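Local coordinates for chicken beta-microseminoprotein-like 3 (Gallus gallus, PDB 6RWC), which is of unknown function but belongs to the beta-microseminoprotein (PSP-94) family of small, disulfide-rich proteins and occurs in chicken egg white, at residues S67-K72 against D77-V82. Numbering follows the deposited sequence.
Sequences SIRVVK and DISCKV
Val71 and Ser79 face each other as a non-hydrogen-bonded antiparallel pair, the one bridge between strand 67-72 and the loop that returns across it. Two backbone bonds bracket the pair: Cys80 N gives its hydrogen to Val70 O at 2.8 Å, and Lys72 N to Ile78 O at 2.9 Å. Arg69 NE donates a bent hydrogen bond to Ser79 OG (3.1 Å), the oxygen tilted 26° from the guanidinium plane. With CG anti to the backbone N (chi1 177°) and the chain extended to NE, the arginine slants off its strand to meet Ser79, and Val71 CG1 covers one face of its guanidinium. Replacing Arg69 by an alanine removes the guanidinium, which would probably leave Ser79 OG without this donor and Val71 CG1 without its flat cover. Val82 CG2 packs obliquely on Val70 CB at 3.6 Å, while Val70 CG1 meets Cys80 CB at 3.7 Å. Bent at chi2 (-84°), the Lys72 chain lays CD 3.5 Å from Cys80 SG. That sulfur's disulfide to Cys57 pins the loop, folded back over the two-stranded antiparallel sheet of 57-62 and 67-72, in this disulfide-rich fold; backbone bonds join Arg69 to Leu60 and Val71 to Val58, and Pro49 and Tyr52 pack against Val70.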
loop_
_atom_site.group_PDB
_atom_site.type_symbol
_atom_site.label_atom_id
_atom_site.label_comp_id
_atom_site.label_asym_id
_atom_site.label_seq_id
_atom_site.Cartn_x
_atom_site.Cartn_y
_atom_site.Cartn_z
ATOM N N SER A 67 -0.826 6.469 2.309
ATOM C CA SER A 67 -1.753 6.510 3.429
ATOM C C SER A 67 -2.888 7.470 3.120
ATOM O O SER A 67 -2.764 8.366 2.280
ATOM C CB SER A 67 -1.047 6.943 4.722
ATOM O OG SER A 67 -0.514 8.250 4.591
ATOM N N ILE A 68 -4.003 7.270 3.814
ATOM C CA ILE A 68 -5.161 8.153 3.751
ATOM C C ILE A 68 -5.360 8.718 5.147
ATOM O O ILE A 68 -5.695 7.979 6.082
ATOM C CB ILE A 68 -6.422 7.425 3.267
ATOM C CG1 ILE A 68 -6.254 6.986 1.813
ATOM C CG2 ILE A 68 -7.638 8.325 3.413
ATOM C CD1 ILE A 68 -7.401 6.151 1.301
ATOM N N ARG A 69 -5.147 10.019 5.296
ATOM C CA ARG A 69 -5.316 10.698 6.572
ATOM C C ARG A 69 -6.635 11.458 6.561
ATOM O O ARG A 69 -6.864 12.298 5.687
ATOM C CB ARG A 69 -4.145 11.643 6.842
ATOM C CG ARG A 69 -4.265 12.445 8.132
ATOM C CD ARG A 69 -2.922 13.051 8.528
ATOM N NE ARG A 69 -3.075 14.305 9.260
ATOM C CZ ARG A 69 -3.005 15.508 8.696
ATOM N NH1 ARG A 69 -2.779 15.617 7.395
ATOM N NH2 ARG A 69 -3.156 16.600 9.434
ATOM N N VAL A 70 -7.491 11.161 7.532
ATOM C CA VAL A 70 -8.817 11.761 7.624
ATOM C C VAL A 70 -8.719 13.071 8.399
ATOM O O VAL A 70 -8.309 13.087 9.565
ATOM C CB VAL A 70 -9.812 10.795 8.286
ATOM C CG1 VAL A 70 -11.159 11.459 8.460
ATOM C CG2 VAL A 70 -9.942 9.522 7.456
ATOM N N VAL A 71 -9.103 14.172 7.753
ATOM C CA VAL A 71 -8.964 15.508 8.315
ATOM C C VAL A 71 -10.295 16.238 8.189
ATOM O O VAL A 71 -11.194 15.821 7.461
ATOM C CB VAL A 71 -7.845 16.313 7.627
ATOM C CG1 VAL A 71 -6.509 15.589 7.765
ATOM C CG2 VAL A 71 -8.195 16.550 6.162
ATOM N N LYS A 72 -10.401 17.351 8.912
ATOM C CA LYS A 72 -11.601 18.175 8.861
ATOM C C LYS A 72 -11.694 18.915 7.531
ATOM O O LYS A 72 -10.693 19.411 7.008
ATOM C CB LYS A 72 -11.600 19.180 10.014
ATOM C CG LYS A 72 -11.686 18.554 11.399
ATOM C CD LYS A 72 -13.126 18.246 11.786
ATOM C CE LYS A 72 -13.205 17.675 13.194
ATOM N NZ LYS A 72 -14.608 17.394 13.607
ATOM N N ASP A 77 -5.642 20.783 8.559
ATOM C CA ASP A 77 -4.577 20.606 9.537
ATOM C C ASP A 77 -5.028 19.821 10.761
ATOM O O ASP A 77 -4.178 19.358 11.530
ATOM C CB ASP A 77 -4.032 21.966 9.984
ATOM C CG ASP A 77 -3.332 22.714 8.866
ATOM O OD1 ASP A 77 -2.742 22.055 7.984
ATOM O OD2 ASP A 77 -3.369 23.962 8.872
ATOM N N ILE A 78 -6.333 19.664 10.962
ATOM C CA ILE A 78 -6.880 18.962 12.117
ATOM C C ILE A 78 -7.336 17.580 11.667
ATOM O O ILE A 78 -8.171 17.460 10.763
ATOM C CB ILE A 78 -8.038 19.744 12.753
ATOM C CG1 ILE A 78 -7.572 21.136 13.185
ATOM C CG2 ILE A 78 -8.610 18.978 13.936
ATOM C CD1 ILE A 78 -8.659 21.977 13.818
ATOM N N SER A 79 -6.794 16.540 12.292
ATOM C CA SER A 79 -7.196 15.178 11.973
ATOM C C SER A 79 -8.501 14.832 12.679
ATOM O O SER A 79 -8.781 15.310 13.782
ATOM C CB SER A 79 -6.108 14.182 12.377
ATOM O OG SER A 79 -4.883 14.466 11.724
ATOM N N CYS A 80 -9.304 13.998 12.028
ATOM C CA CYS A 80 -10.546 13.526 12.620
ATOM C C CYS A 80 -10.328 12.187 13.312
ATOM O O CYS A 80 -9.426 11.420 12.960
ATOM C CB CYS A 80 -11.646 13.386 11.566
ATOM S SG CYS A 80 -12.290 14.944 10.911
ATOM N N LYS A 81 -11.162 11.917 14.310
ATOM C CA LYS A 81 -11.135 10.620 14.970
ATOM C C LYS A 81 -11.631 9.545 14.013
ATOM O O LYS A 81 -12.698 9.682 13.407
ATOM C CB LYS A 81 -11.995 10.647 16.231
ATOM C CG LYS A 81 -12.107 9.307 16.945
ATOM C CD LYS A 81 -10.757 8.827 17.461
ATOM C CE LYS A 81 -10.888 7.513 18.221
ATOM N NZ LYS A 81 -9.577 7.055 18.763
ATOM N N VAL A 82 -10.847 8.482 13.863
ATOM C CA VAL A 82 -11.208 7.343 13.029
ATOM C C VAL A 82 -11.239 6.104 13.907
ATOM O O VAL A 82 -10.300 5.853 14.674
ATOM C CB VAL A 82 -10.229 7.161 11.854
ATOM C CG1 VAL A 82 -10.652 5.985 10.990
ATOM C CG2 VAL A 82 -10.152 8.434 11.026
#